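PDB 1UV4: extracellular endo-alpha-(1->5)-L-arabinanase 1 from Bacillus subtilis, which cleaves internal alpha-(1->5)-arabinofuranosyl linkages of linear arabinan and of branched sugar beet arabinan, helping to break down the plant cell wall. Local coordinates for residues 90-101 / 123-134; 175-186 / 198-206. All coordinates share one frame; numbering follows the deposited sequence.

Overall arrangement
In this all-beta enzyme of glycoside hydrolase family 43, whose catalytic domain is a five-bladed propeller, the two contacts lie in series along the chain. Contact 1 comes first: the hairpin end of residues 90-101 meets the loop 123-134, which leaves strand 115-123 and leads to strand 135-138 of the next sheet. Contact 2 opens only after that loop has closed, and brings the turns before strand 184-192, and the start of that strand, against strand 195-203, its hairpin partner. Neither nests in the other. Their centres are about 15 Å apart, yet they touch where Asp133 OD2 of contact 1 packs 3.5 Å from Glu185 CB of contact 2, which brings together two residues inferred to act in catalysis.

Contact 1 of 2, residues 90-101 / 123-134; sequences SVSSFGSNTSAI and STSSNNYNAIDP
Asn97 lays its carboxamide over the turn formed by Thr124 to Asn127, with OD1 3.4 Å from Ser125 CA, and sends its amide nitrogen into the bend of the same loop. ND2 gives a hydrogen bond to Tyr129 O (3.2 Å), which lies 23° out of the amide plane, and a weak one to Asn127 O. CG stands between the backbone N and the carbonyl carbon (chi1 75°), a rotamer that turns the amide toward these carbonyls. The loop is braced from within, since Asn127 OD1 accepts a hydrogen bond from Thr124 N in its carbonyl plane, on a lone pair.

The backbone of Asn97 is gripped as well: Ser123 OG donates to Asn97 O at 2.6 Å, from above the carbonyl plane, while accepting a bond from Ala131 N. One hydroxyl thus joins the two ends of the loop to each other and to the hairpin. Ser99 and Ser123 form an antiparallel hydrogen-bonded pair. From that strand Ser99 OG donates to Asn130 OD1 (2.6 Å), in the carbonyl plane and on a lone pair, and Asn130 ND2 reaches a water that also bonds Ser92 OG and Ser96 O.

Farther along, Ile132 CG2 packs 3.6 Å from Ser99 CB. Ser90 OG accepts a nearly straight bond from Asp133 N (3.0 Å, 162°) and is also bonded to Trp74 O. Beside it Ile101 and Pro134 pass side by side, running opposite ways, with Ile101 CG2 4.0 Å from Pro134 CB. The bonds therefore fix a loop whose residues 130 to 133 probably line the substrate site, as in relatives.

Within the fold, strands 84-91 and 99-106 are the inner pair of a four-stranded sheet, flanked by strands 74-81 and 115-123; the loop carries Asp133 onward to Glu185 on strand 184-192.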
loop_
_atom_site.group_PDB
_atom_site.type_symbol
_atom_site.label_atom_id
_atom_site.label_comp_id
_atom_site.label_asym_id
_atom_site.label_seq_id
_atom_site.Cartn_x
_atom_site.Cartn_y
_atom_site.Cartn_z
ATOM N N SER A 90 -6.752 4.225 4.909
ATOM C CA SER A 90 -7.964 3.412 4.833
ATOM C C SER A 90 -8.719 3.458 6.157
ATOM O O SER A 90 -8.120 3.365 7.244
ATOM C CB SER A 90 -7.657 1.922 4.549
ATOM O OG SER A 90 -6.627 1.772 3.609
ATOM N N VAL A 91 -10.048 3.613 6.074
ATOM C CA VAL A 91 -10.933 3.520 7.215
ATOM C C VAL A 91 -11.833 2.295 6.979
ATOM O O VAL A 91 -12.506 2.246 5.983
ATOM C CB VAL A 91 -11.825 4.786 7.277
ATOM C CG1 VAL A 91 -12.791 4.689 8.417
ATOM C CG2 VAL A 91 -10.975 6.042 7.332
ATOM N N SER A 92 -11.825 1.322 7.876
ATOM C CA SER A 92 -12.575 0.095 7.594
ATOM C C SER A 92 -12.770 -0.676 8.871
ATOM O O SER A 92 -12.505 -0.189 9.969
ATOM C CB SER A 92 -11.758 -0.691 6.557
ATOM O OG SER A 92 -12.438 -1.842 6.093
ATOM N N SER A 93 -13.351 -1.878 8.750
ATOM C CA SER A 93 -13.429 -2.847 9.850
ATOM C C SER A 93 -13.052 -4.223 9.305
ATOM O O SER A 93 -13.265 -4.511 8.137
ATOM C CB SER A 93 -14.812 -2.876 10.493
ATOM O OG SER A 93 -15.803 -3.238 9.589
ATOM N N PHE A 94 -12.382 -4.990 10.134
ATOM C CA PHE A 94 -11.806 -6.263 9.706
ATOM C C PHE A 94 -12.794 -7.149 8.936
ATOM O O PHE A 94 -13.864 -7.504 9.469
ATOM C CB PHE A 94 -11.279 -7.029 10.903
ATOM C CG PHE A 94 -10.219 -6.281 11.720
ATOM C CD1 PHE A 94 -9.110 -5.702 11.121
ATOM C CD2 PHE A 94 -10.351 -6.181 13.106
ATOM C CE1 PHE A 94 -8.171 -5.028 11.874
ATOM C CE2 PHE A 94 -9.400 -5.486 13.864
ATOM C CZ PHE A 94 -8.318 -4.914 13.234
ATOM N N GLY A 95 -12.406 -7.505 7.708
ATOM C CA GLY A 95 -13.207 -8.407 6.888
ATOM C C GLY A 95 -14.262 -7.743 6.016
ATOM O O GLY A 95 -14.854 -8.398 5.190
ATOM N N SER A 96 -14.542 -6.468 6.211
ATOM C CA SER A 96 -15.687 -5.829 5.588
ATOM C C SER A 96 -15.309 -5.114 4.299
ATOM O O SER A 96 -14.239 -4.497 4.204
ATOM C CB SER A 96 -16.260 -4.798 6.557
ATOM O OG SER A 96 -17.427 -4.174 6.007
ATOM N N ASN A 97 -16.200 -5.076 3.314
ATOM C CA ASN A 97 -15.957 -4.119 2.218
ATOM C C ASN A 97 -16.768 -2.848 2.296
ATOM O O ASN A 97 -16.867 -2.114 1.303
ATOM C CB ASN A 97 -16.047 -4.743 0.812
ATOM C CG ASN A 97 -17.442 -5.023 0.371
ATOM O OD1 ASN A 97 -18.366 -5.214 1.181
ATOM N ND2 ASN A 97 -17.621 -5.071 -0.954
ATOM N N THR A 98 -17.264 -2.537 3.494
ATOM C CA THR A 98 -17.731 -1.197 3.773
ATOM C C THR A 98 -16.550 -0.415 4.353
ATOM O O THR A 98 -16.189 -0.572 5.514
ATOM C CB THR A 98 -18.904 -1.242 4.708
ATOM O OG1 THR A 98 -19.965 -1.986 4.094
ATOM C CG2 THR A 98 -19.466 0.155 4.914
ATOM N N SER A 99 -15.968 0.418 3.498
ATOM C CA SER A 99 -14.670 1.036 3.727
ATOM C C SER A 99 -14.543 2.352 3.003
ATOM O O SER A 99 -15.308 2.661 2.109
ATOM C CB SER A 99 -13.536 0.120 3.237
ATOM O OG SER A 99 -13.599 -1.181 3.753
ATOM N N ALA A 100 -13.559 3.157 3.404
ATOM C CA ALA A 100 -13.301 4.407 2.690
ATOM C C ALA A 100 -11.832 4.714 2.686
ATOM O O ALA A 100 -11.110 4.370 3.612
ATOM C CB ALA A 100 -14.040 5.561 3.324
ATOM N N ILE A 101 -11.391 5.357 1.623
ATOM C CA ILE A 101 -10.043 5.915 1.569
ATOM C C ILE A 101 -10.186 7.408 1.756
ATOM O O ILE A 101 -10.980 8.058 1.080
ATOM C CB ILE A 101 -9.307 5.573 0.217
ATOM C CG1 ILE A 101 -8.985 4.093 0.148
ATOM C CG2 ILE A 101 -8.059 6.434 0.009
ATOM C CD1 ILE A 101 -8.749 3.563 -1.243
ATOM N N SER A 123 -16.399 2.212 -0.565
ATOM C CA SER A 123 -17.060 1.005 -1.005
ATOM C C SER A 123 -18.149 0.584 0.008
ATOM O O SER A 123 -18.065 0.936 1.187
ATOM C CB SER A 123 -16.063 -0.157 -1.164
ATOM O OG SER A 123 -15.341 -0.396 0.038
ATOM N N THR A 124 -19.185 -0.122 -0.460
ATOM C CA THR A 124 -20.192 -0.724 0.391
ATOM C C THR A 124 -20.369 -2.164 0.005
ATOM O O THR A 124 -19.741 -2.635 -0.933
ATOM C CB THR A 124 -21.582 -0.019 0.243
ATOM O OG1 THR A 124 -22.146 -0.272 -1.060
ATOM C CG2 THR A 124 -21.490 1.515 0.406
ATOM N N SER A 125 -21.257 -2.862 0.716
ATOM C CA SER A 125 -21.519 -4.260 0.454
ATOM C C SER A 125 -22.039 -4.453 -0.942
ATOM O O SER A 125 -22.039 -5.567 -1.465
ATOM C CB SER A 125 -22.473 -4.817 1.507
ATOM O OG SER A 125 -23.755 -4.170 1.434
ATOM N N SER A 126 -22.545 -3.380 -1.533
ATOM C CA SER A 126 -23.051 -3.423 -2.906
ATOM C C SER A 126 -21.977 -3.365 -3.986
ATOM O O SER A 126 -22.276 -3.663 -5.156
ATOM C CB SER A 126 -24.030 -2.291 -3.112
ATOM O OG SER A 126 -25.163 -2.570 -2.271
ATOM N N ASN A 127 -20.748 -3.044 -3.598
ATOM C CA ASN A 127 -19.633 -3.027 -4.542
ATOM C C ASN A 127 -18.933 -4.372 -4.571
ATOM O O ASN A 127 -18.942 -5.128 -3.594
ATOM C CB ASN A 127 -18.624 -1.953 -4.180
ATOM C CG ASN A 127 -19.207 -0.552 -4.275
ATOM O OD1 ASN A 127 -19.385 0.130 -3.248
ATOM N ND2 ASN A 127 -19.569 -0.127 -5.469
ATOM N N ASN A 128 -18.360 -4.683 -5.725
ATOM C CA ASN A 128 -17.524 -5.865 -5.921
ATOM C C ASN A 128 -16.012 -5.593 -5.648
ATOM O O ASN A 128 -15.137 -6.199 -6.250
ATOM C CB ASN A 128 -17.737 -6.441 -7.366
ATOM C CG ASN A 128 -17.100 -5.536 -8.512
ATOM O OD1 ASN A 128 -16.696 -4.373 -8.298
ATOM N ND2 ASN A 128 -17.000 -6.104 -9.727
ATOM N N TYR A 129 -15.724 -4.633 -4.768
ATOM C CA TYR A 129 -14.335 -4.270 -4.394
ATOM C C TYR A 129 -14.349 -3.648 -3.003
ATOM O O TYR A 129 -15.399 -3.360 -2.452
ATOM C CB TYR A 129 -13.716 -3.283 -5.390
ATOM C CG TYR A 129 -14.487 -2.004 -5.615
ATOM C CD1 TYR A 129 -14.407 -0.911 -4.748
ATOM C CD2 TYR A 129 -15.305 -1.895 -6.730
ATOM C CE1 TYR A 129 -15.125 0.279 -5.025
ATOM C CE2 TYR A 129 -16.006 -0.790 -6.997
ATOM C CZ TYR A 129 -15.941 0.295 -6.149
ATOM O OH TYR A 129 -16.644 1.439 -6.506
ATOM N N ASN A 130 -13.160 -3.465 -2.469
ATOM C CA ASN A 130 -12.963 -2.916 -1.122
ATOM C C ASN A 130 -12.041 -1.711 -1.228
ATOM O O ASN A 130 -10.907 -1.811 -1.697
ATOM C CB ASN A 130 -12.352 -3.972 -0.206
ATOM C CG ASN A 130 -12.326 -3.551 1.243
ATOM O OD1 ASN A 130 -12.971 -2.585 1.645
ATOM N ND2 ASN A 130 -11.662 -4.372 2.090
ATOM N N ALA A 131 -12.539 -0.565 -0.776
ATOM C CA ALA A 131 -11.782 0.690 -0.829
ATOM C C ALA A 131 -10.823 0.834 0.349
ATOM O O ALA A 131 -11.023 1.638 1.261
ATOM C CB ALA A 131 -12.726 1.912 -0.860
ATOM N N ILE A 132 -9.779 0.017 0.269
ATOM C CA ILE A 132 -8.638 0.091 1.148
ATOM C C ILE A 132 -7.340 -0.067 0.355
ATOM O O ILE A 132 -7.317 -0.391 -0.827
ATOM C CB ILE A 132 -8.722 -0.956 2.298
ATOM C CG1 ILE A 132 -8.478 -2.369 1.799
ATOM C CG2 ILE A 132 -10.045 -0.860 3.034
ATOM C CD1 ILE A 132 -8.322 -3.394 2.867
ATOM N N ASP A 133 -6.245 0.153 1.053
ATOM C CA ASP A 133 -4.901 -0.075 0.537
ATOM C C ASP A 133 -4.523 0.851 -0.629
ATOM O O ASP A 133 -4.111 0.394 -1.701
ATOM C CB ASP A 133 -4.620 -1.519 0.138
ATOM C CG ASP A 133 -4.745 -2.482 1.265
ATOM O OD1 ASP A 133 -4.888 -2.126 2.467
ATOM O OD2 ASP A 133 -4.713 -3.715 0.999
ATOM N N PRO A 134 -4.656 2.175 -0.428
ATOM C CA PRO A 134 -4.344 3.125 -1.517
ATOM C C PRO A 134 -2.900 3.180 -1.924
ATOM O O PRO A 134 -2.013 2.979 -1.105
ATOM C CB PRO A 134 -4.723 4.472 -0.915
ATOM C CG PRO A 134 -4.628 4.267 0.601
ATOM C CD PRO A 134 -5.044 2.871 0.817
HETATM O O HOH W 1 -11.790 -4.307 5.072
HETATM O O HOH W 2 -22.502 -1.554 3.208
#

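Contact 2 of 2, residues 175-186 / 198-206; sequences AARPNNGGALEA and LMVSFDKCC
Aromatic and cationic groups meet where Arg177 lies flat on Phe202. The guanidinium and ring planes are 3° apart with centres 4.0 Å from each other, a stacked cation-pi pair, and Arg177 CD adds a CH-pi contact over the same ring. The arginine chain bends at chi3 (77°), which folds the guanidinium back along the ring; Asn180 CB lies against the other face of the guanidinium, toward its rim.

Hydrogen bonds converge on Ala183 O. Asp203 N reaches it at 2.9 Å, and Arg177 NH1, also at 2.9 Å and with the oxygen in the guanidinium plane, comes from the opposite side of the carbonyl plane. This second bond fixes the rotation of the stacked group. Glu185 and Ser201 exchange two backbone bonds as an antiparallel hydrogen-bonded pair, next to the non-hydrogen-bonded pair Leu184 and Phe202.

Acidic groups form the third kind of meeting. Glu185 OE1 and Asp203 OD2 are only 2.5 Å apart, with carboxylate planes 77° from one another. Glu185 is the inferred proton donor of catalysis.

Apolar contacts flank these: Ala183 CB meets Cys205 CB at 3.7 Å, beside the vicinal disulfide of Cys205 and Cys206, and Ala175 CB touches Leu198 CD2 at 3.9 Å.

The pairing belongs to the hairpin of strands 184-192 and 195-203. Strand 212-220 follows on the far side of 195-203, its Thr212 touching Glu185 and Asp203, while Ile155 of strand 155-160 in the preceding sheet packs on Ala175, Leu184 and Val200.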
loop_
_atom_site.group_PDB
_atom_site.type_symbol
_atom_site.label_atom_id
_atom_site.label_comp_id
_atom_site.label_asym_id
_atom_site.label_seq_id
_atom_site.Cartn_x
_atom_site.Cartn_y
_atom_site.Cartn_z
ATOM N N ALA A 175 -5.903 -5.995 -11.467
ATOM C CA ALA A 175 -5.464 -7.319 -11.009
ATOM C C ALA A 175 -6.571 -7.981 -10.248
ATOM O O ALA A 175 -7.333 -7.322 -9.559
ATOM C CB ALA A 175 -4.158 -7.282 -10.141
ATOM N N ALA A 176 -6.685 -9.293 -10.430
ATOM C CA ALA A 176 -7.733 -10.078 -9.751
ATOM C C ALA A 176 -7.240 -11.509 -9.565
ATOM O O ALA A 176 -6.365 -11.984 -10.283
ATOM C CB ALA A 176 -8.990 -10.060 -10.611
ATOM N N ARG A 177 -7.853 -12.245 -8.633
ATOM C CA ARG A 177 -7.623 -13.672 -8.501
ATOM C C ARG A 177 -8.960 -14.401 -8.470
ATOM O O ARG A 177 -9.366 -14.914 -7.442
ATOM C CB ARG A 177 -6.809 -14.026 -7.278
ATOM C CG ARG A 177 -5.419 -13.376 -7.246
ATOM C CD ARG A 177 -4.643 -13.836 -6.058
ATOM N NE ARG A 177 -4.095 -15.160 -6.216
ATOM C CZ ARG A 177 -3.649 -15.906 -5.221
ATOM N NH1 ARG A 177 -3.732 -15.473 -3.963
ATOM N NH2 ARG A 177 -3.136 -17.102 -5.473
ATOM N N PRO A 178 -9.609 -14.475 -9.634
ATOM C CA PRO A 178 -10.989 -15.005 -9.723
ATOM C C PRO A 178 -11.115 -16.439 -9.249
ATOM O O PRO A 178 -12.219 -16.800 -8.762
ATOM C CB PRO A 178 -11.315 -14.877 -11.213
ATOM C CG PRO A 178 -10.009 -14.699 -11.898
ATOM C CD PRO A 178 -9.110 -14.039 -10.951
ATOM N N ASN A 179 -10.040 -17.231 -9.365
ATOM C CA ASN A 179 -10.075 -18.644 -8.975
ATOM C C ASN A 179 -9.347 -18.947 -7.670
ATOM O O ASN A 179 -9.259 -20.105 -7.251
ATOM C CB ASN A 179 -9.621 -19.532 -10.156
ATOM C CG ASN A 179 -10.628 -19.499 -11.306
ATOM O OD1 ASN A 179 -10.313 -19.056 -12.399
ATOM N ND2 ASN A 179 -11.862 -19.963 -11.048
ATOM N N ASN A 180 -8.911 -17.911 -6.959
ATOM C CA ASN A 180 -8.297 -18.092 -5.641
ATOM C C ASN A 180 -8.905 -17.106 -4.642
ATOM O O ASN A 180 -8.204 -16.472 -3.854
ATOM C CB ASN A 180 -6.765 -17.891 -5.710
ATOM C CG ASN A 180 -6.020 -19.044 -6.341
ATOM O OD1 ASN A 180 -5.611 -20.004 -5.668
ATOM N ND2 ASN A 180 -5.819 -18.957 -7.650
ATOM N N GLY A 181 -10.227 -16.961 -4.724
ATOM C CA GLY A 181 -10.991 -16.229 -3.755
ATOM C C GLY A 181 -10.790 -14.746 -3.712
ATOM O O GLY A 181 -11.188 -14.088 -2.737
ATOM N N GLY A 182 -10.185 -14.177 -4.761
ATOM C CA GLY A 182 -9.838 -12.770 -4.774
ATOM C C GLY A 182 -8.768 -12.420 -3.774
ATOM O O GLY A 182 -8.642 -11.279 -3.381
ATOM N N ALA A 183 -7.916 -13.378 -3.411
ATOM C CA ALA A 183 -6.981 -13.166 -2.329
ATOM C C ALA A 183 -5.740 -12.413 -2.769
ATOM O O ALA A 183 -4.632 -12.959 -2.879
ATOM C CB ALA A 183 -6.641 -14.486 -1.667
ATOM N N LEU A 184 -5.930 -11.133 -3.042
ATOM C CA LEU A 184 -4.838 -10.220 -3.313
ATOM C C LEU A 184 -5.194 -8.816 -2.802
ATOM O O LEU A 184 -6.373 -8.518 -2.592
ATOM C CB LEU A 184 -4.475 -10.173 -4.793
ATOM C CG LEU A 184 -5.359 -9.324 -5.716
ATOM C CD1 LEU A 184 -4.734 -9.283 -7.110
ATOM C CD2 LEU A 184 -6.720 -9.848 -5.758
ATOM N N GLU A 185 -4.164 -8.023 -2.538
ATOM C CA GLU A 185 -4.314 -6.711 -1.916
ATOM C C GLU A 185 -3.096 -5.851 -2.157
ATOM O O GLU A 185 -2.107 -6.283 -2.704
ATOM C CB GLU A 185 -4.526 -6.873 -0.397
ATOM C CG GLU A 185 -3.316 -7.445 0.340
ATOM C CD GLU A 185 -3.330 -7.284 1.869
ATOM O OE1 GLU A 185 -4.016 -8.078 2.518
ATOM O OE2 GLU A 185 -2.603 -6.424 2.466
ATOM N N ALA A 186 -3.197 -4.613 -1.716
ATOM C CA ALA A 186 -1.982 -3.813 -1.430
ATOM C C ALA A 186 -1.178 -3.554 -2.688
ATOM O O ALA A 186 -0.010 -3.827 -2.758
ATOM C CB ALA A 186 -1.133 -4.479 -0.356
ATOM N N LEU A 198 3.179 -3.258 -11.806
ATOM C CA LEU A 198 2.255 -3.449 -10.686
ATOM C C LEU A 198 2.768 -4.594 -9.812
ATOM O O LEU A 198 3.017 -5.685 -10.308
ATOM C CB LEU A 198 0.884 -3.793 -11.180
ATOM C CG LEU A 198 -0.151 -4.106 -10.102
ATOM C CD1 LEU A 198 -0.467 -2.912 -9.214
ATOM C CD2 LEU A 198 -1.436 -4.597 -10.773
ATOM N N MET A 199 2.973 -4.346 -8.533
ATOM C CA MET A 199 3.170 -5.392 -7.555
ATOM C C MET A 199 1.943 -5.468 -6.653
ATOM O O MET A 199 1.347 -4.451 -6.331
ATOM C CB MET A 199 4.373 -5.119 -6.674
ATOM C CG MET A 199 5.628 -4.946 -7.380
ATOM S SD MET A 199 7.011 -4.814 -6.171
ATOM C CE MET A 199 8.399 -4.700 -7.242
ATOM N N VAL A 200 1.547 -6.684 -6.290
ATOM C CA VAL A 200 0.465 -6.898 -5.349
ATOM C C VAL A 200 0.932 -7.921 -4.307
ATOM O O VAL A 200 1.905 -8.639 -4.507
ATOM C CB VAL A 200 -0.828 -7.395 -6.035
ATOM C CG1 VAL A 200 -1.274 -6.432 -7.066
ATOM C CG2 VAL A 200 -0.631 -8.765 -6.653
ATOM N N SER A 201 0.293 -7.910 -3.143
ATOM C CA SER A 201 0.418 -9.001 -2.192
ATOM C C SER A 201 -0.639 -10.063 -2.502
ATOM O O SER A 201 -1.811 -9.733 -2.596
ATOM C CB SER A 201 0.231 -8.456 -0.780
ATOM O OG SER A 201 1.247 -7.528 -0.468
ATOM N N PHE A 202 -0.227 -11.304 -2.714
ATOM C CA PHE A 202 -1.136 -12.443 -2.734
ATOM C C PHE A 202 -1.298 -12.845 -1.268
ATOM O O PHE A 202 -0.302 -12.938 -0.547
ATOM C CB PHE A 202 -0.539 -13.630 -3.519
ATOM C CG PHE A 202 -0.669 -13.550 -5.019
ATOM C CD1 PHE A 202 -1.254 -12.465 -5.658
ATOM C CD2 PHE A 202 -0.158 -14.579 -5.784
ATOM C CE1 PHE A 202 -1.322 -12.389 -7.046
ATOM C CE2 PHE A 202 -0.267 -14.547 -7.166
ATOM C CZ PHE A 202 -0.865 -13.452 -7.797
ATOM N N ASP A 203 -2.516 -13.092 -0.836
ATOM C CA ASP A 203 -2.823 -13.429 0.556
ATOM C C ASP A 203 -3.251 -14.878 0.609
ATOM O O ASP A 203 -3.547 -15.482 -0.394
ATOM C CB ASP A 203 -4.022 -12.602 1.062
ATOM C CG ASP A 203 -3.716 -11.121 1.262
ATOM O OD1 ASP A 203 -2.540 -10.705 1.197
ATOM O OD2 ASP A 203 -4.645 -10.290 1.474
ATOM N N LYS A 204 -3.283 -15.426 1.807
ATOM C CA LYS A 204 -3.918 -16.715 2.013
ATOM C C LYS A 204 -5.421 -16.547 1.905
ATOM O O LYS A 204 -6.011 -15.688 2.561
ATOM C CB LYS A 204 -3.502 -17.291 3.357
ATOM C CG LYS A 204 -2.083 -17.879 3.303
ATOM C CD LYS A 204 -1.117 -17.174 4.270
ATOM C CE LYS A 204 -0.282 -18.200 5.079
ATOM N NZ LYS A 204 0.444 -17.570 6.240
ATOM N N CYS A 205 -6.047 -17.375 1.074
ATOM C CA CYS A 205 -7.476 -17.225 0.775
ATOM C C CYS A 205 -8.353 -17.958 1.761
ATOM O O CYS A 205 -9.533 -17.634 1.940
ATOM C CB CYS A 205 -7.769 -17.817 -0.603
ATOM S SG CYS A 205 -7.446 -19.587 -0.698
ATOM N N CYS A 206 -7.792 -18.997 2.365
ATOM C CA CYS A 206 -8.612 -20.100 2.830
ATOM C C CYS A 206 -8.387 -20.567 4.259
ATOM O O CYS A 206 -8.967 -21.591 4.670
ATOM C CB CYS A 206 -8.451 -21.260 1.846
ATOM S SG CYS A 206 -8.884 -20.732 0.170
#